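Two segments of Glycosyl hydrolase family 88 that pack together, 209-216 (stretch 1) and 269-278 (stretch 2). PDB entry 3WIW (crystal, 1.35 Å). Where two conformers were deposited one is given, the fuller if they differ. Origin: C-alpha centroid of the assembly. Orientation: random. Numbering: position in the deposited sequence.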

# COMPACT_ATOMS: atom_id res chain seq x y z
N HIS A 209 -14.47 11.30 -3.37
CA HIS A 209 -13.35 11.45 -2.45
C HIS A 209 -12.40 12.61 -2.80
O HIS A 209 -11.48 12.88 -2.04
CB HIS A 209 -12.52 10.16 -2.35
CG HIS A 209 -12.80 9.35 -1.13
ND1 HIS A 209 -13.76 8.36 -1.09
CD2 HIS A 209 -12.20 9.35 0.09
CE1 HIS A 209 -13.76 7.81 0.11
NE2 HIS A 209 -12.83 8.38 0.84
N PHE A 210 -12.60 13.26 -3.94
CA PHE A 210 -11.65 14.26 -4.43
C PHE A 210 -12.19 15.65 -4.45
O PHE A 210 -13.32 15.88 -4.86
CB PHE A 210 -11.10 13.86 -5.81
CG PHE A 210 -10.24 12.64 -5.74
CD1 PHE A 210 -10.82 11.35 -5.74
CD2 PHE A 210 -8.87 12.76 -5.57
CE1 PHE A 210 -10.03 10.22 -5.60
CE2 PHE A 210 -8.08 11.64 -5.43
CZ PHE A 210 -8.64 10.37 -5.44
N ARG A 211 -11.36 16.57 -3.96
CA ARG A 211 -11.65 18.00 -4.00
C ARG A 211 -11.30 18.55 -5.37
O ARG A 211 -10.69 17.86 -6.19
CB ARG A 211 -10.84 18.73 -2.92
CG ARG A 211 -11.08 18.15 -1.54
CD ARG A 211 -10.45 19.02 -0.44
NE ARG A 211 -10.51 18.36 0.88
CZ ARG A 211 -9.58 17.51 1.34
NH1 ARG A 211 -9.74 16.96 2.53
NH2 ARG A 211 -8.50 17.25 0.63
N LYS A 212 -11.65 19.81 -5.65
CA LYS A 212 -11.39 20.37 -6.98
C LYS A 212 -9.90 20.43 -7.33
O LYS A 212 -9.53 20.35 -8.50
CB LYS A 212 -12.04 21.75 -7.13
CG LYS A 212 -13.56 21.71 -7.13
CD LYS A 212 -14.20 22.95 -7.74
CE LYS A 212 -13.90 24.21 -6.95
NZ LYS A 212 -14.23 24.05 -5.51
N ASP A 213 -9.04 20.53 -6.32
CA ASP A 213 -7.60 20.56 -6.59
C ASP A 213 -6.95 19.17 -6.72
O ASP A 213 -5.72 19.07 -6.84
CB ASP A 213 -6.86 21.40 -5.55
CG ASP A 213 -6.89 20.81 -4.14
OD1 ASP A 213 -7.55 19.76 -3.92
OD2 ASP A 213 -6.24 21.40 -3.23
N TYR A 214 -7.79 18.13 -6.71
CA TYR A 214 -7.37 16.72 -6.79
C TYR A 214 -6.73 16.18 -5.52
O TYR A 214 -6.27 15.04 -5.49
CB TYR A 214 -6.48 16.42 -8.00
CG TYR A 214 -7.17 16.68 -9.32
CD1 TYR A 214 -8.06 15.75 -9.85
CD2 TYR A 214 -6.92 17.85 -10.02
CE1 TYR A 214 -8.69 15.99 -11.08
CE2 TYR A 214 -7.55 18.11 -11.23
CZ TYR A 214 -8.43 17.18 -11.76
OH TYR A 214 -9.04 17.45 -12.98
N SER A 215 -6.72 16.97 -4.44
CA SER A 215 -6.49 16.38 -3.12
C SER A 215 -7.66 15.47 -2.74
O SER A 215 -8.78 15.63 -3.23
CB SER A 215 -6.30 17.46 -2.06
OG SER A 215 -7.47 18.23 -1.84
N SER A 216 -7.39 14.53 -1.85
CA SER A 216 -8.45 13.64 -1.41
C SER A 216 -8.80 13.84 0.06
O SER A 216 -7.92 14.15 0.89
CB SER A 216 -8.09 12.16 -1.67
OG SER A 216 -6.82 11.83 -1.12
N GLU A 269 -6.10 9.28 -16.53
CA GLU A 269 -6.22 10.73 -16.51
C GLU A 269 -6.28 11.21 -15.06
O GLU A 269 -5.60 12.17 -14.68
CB GLU A 269 -7.47 11.19 -17.26
CG GLU A 269 -7.43 10.90 -18.76
CD GLU A 269 -8.80 10.94 -19.43
OE1 GLU A 269 -9.82 11.11 -18.71
OE2 GLU A 269 -8.87 10.81 -20.67
N HIS A 270 -7.07 10.53 -14.24
CA HIS A 270 -7.19 10.92 -12.84
C HIS A 270 -5.85 10.74 -12.11
O HIS A 270 -5.42 11.62 -11.35
CB HIS A 270 -8.31 10.16 -12.16
CG HIS A 270 -8.78 10.78 -10.89
ND1 HIS A 270 -9.36 12.04 -10.84
CD2 HIS A 270 -8.77 10.32 -9.62
CE1 HIS A 270 -9.69 12.32 -9.59
NE2 HIS A 270 -9.32 11.30 -8.83
N ALA A 271 -5.17 9.63 -12.39
CA ALA A 271 -3.85 9.40 -11.82
C ALA A 271 -2.86 10.52 -12.15
O ALA A 271 -2.09 10.96 -11.27
CB ALA A 271 -3.29 8.05 -12.23
N GLU A 272 -2.88 11.00 -13.39
CA GLU A 272 -1.97 12.07 -13.75
C GLU A 272 -2.31 13.38 -13.04
O GLU A 272 -1.41 14.12 -12.67
CB GLU A 272 -1.91 12.27 -15.28
CG GLU A 272 -1.24 11.10 -15.99
CD GLU A 272 -0.70 11.49 -17.34
OE1 GLU A 272 -1.38 11.21 -18.35
OE2 GLU A 272 0.41 12.11 -17.40
N HIS A 273 -3.60 13.65 -12.85
CA HIS A 273 -4.00 14.85 -12.10
C HIS A 273 -3.53 14.77 -10.64
O HIS A 273 -2.99 15.74 -10.09
CB HIS A 273 -5.52 15.09 -12.13
CG HIS A 273 -6.05 15.49 -13.48
ND1 HIS A 273 -5.52 16.54 -14.20
CD2 HIS A 273 -7.08 15.01 -14.22
CE1 HIS A 273 -6.18 16.67 -15.34
NE2 HIS A 273 -7.13 15.75 -15.37
N ILE A 274 -3.72 13.60 -10.03
CA ILE A 274 -3.23 13.39 -8.67
C ILE A 274 -1.70 13.54 -8.62
O ILE A 274 -1.17 14.23 -7.74
CB ILE A 274 -3.65 12.01 -8.14
CG1 ILE A 274 -5.18 11.92 -7.99
CG2 ILE A 274 -2.97 11.74 -6.78
CD1 ILE A 274 -5.66 10.48 -7.75
N ALA A 275 -1.01 12.96 -9.60
CA ALA A 275 0.45 12.99 -9.60
C ALA A 275 0.94 14.43 -9.64
O ALA A 275 1.90 14.79 -8.96
CB ALA A 275 0.99 12.21 -10.79
N ALA A 276 0.31 15.27 -10.45
CA ALA A 276 0.69 16.68 -10.52
C ALA A 276 0.44 17.41 -9.21
O ALA A 276 1.28 18.19 -8.76
CB ALA A 276 -0.03 17.37 -11.69
N PHE A 277 -0.71 17.17 -8.58
CA PHE A 277 -1.00 17.76 -7.28
C PHE A 277 0.09 17.41 -6.26
O PHE A 277 0.58 18.29 -5.53
CB PHE A 277 -2.38 17.30 -6.77
CG PHE A 277 -2.63 17.66 -5.32
CD1 PHE A 277 -2.92 18.99 -4.95
CD2 PHE A 277 -2.53 16.70 -4.33
CE1 PHE A 277 -3.11 19.31 -3.61
CE2 PHE A 277 -2.73 17.03 -2.98
CZ PHE A 277 -3.01 18.34 -2.63
N ILE A 278 0.53 16.15 -6.25
CA ILE A 278 1.56 15.68 -5.33
C ILE A 278 2.95 16.23 -5.69
O ILE A 278 3.63 16.84 -4.86
CB ILE A 278 1.58 14.13 -5.28
CG1 ILE A 278 0.31 13.61 -4.58
CG2 ILE A 278 2.82 13.65 -4.56
CD1 ILE A 278 0.11 12.10 -4.67

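A tight turn meets one face of a helix here, and aromatic rings do most of the joining; no clear hydrogen bond crosses. The helix presents His-270, His-273, Ile-274 and Phe-277, the spacing that puts side chains on one side. Opposite them, the type I turn from Arg-211 to Tyr-214 closes with Tyr-214 N to Arg-211 O at 3.0 Å, and Tyr-214 takes a left-handed backbone (phi 73°, psi 6°).

With chi1 m, Tyr-214 brings its ring over His-273. His-273, also m, stacks on it with an offset, planes 13° apart, and His-273 CB sits 3.3 Å from the Tyr-214 ring centroid, almost on its normal. His-270 is t instead: its CA-to-CB bond points sideways, but the ring reaches back to set its edge on the face of Phe-210, NE2 lying 3.4 Å from Phe-210 CD1. Ile-274 likewise starts sideways; its m, t conformation delivers CD1 to within 3.5 Å of Phe-210 CE2.

Phe-277, t, points toward the turn and offers a ring face to Ser-215, whose CB lies 3.5 Å from Phe-277 CZ. Several polar groups beside it are paired within the same stretch: Asp-213 OD1, at chi1 p, accepts from both Ser-215 N (3.0 Å) and Ser-215 OG (2.6 Å), while Arg-211 NH2 donates to Ser-215 OG at 2.8 Å.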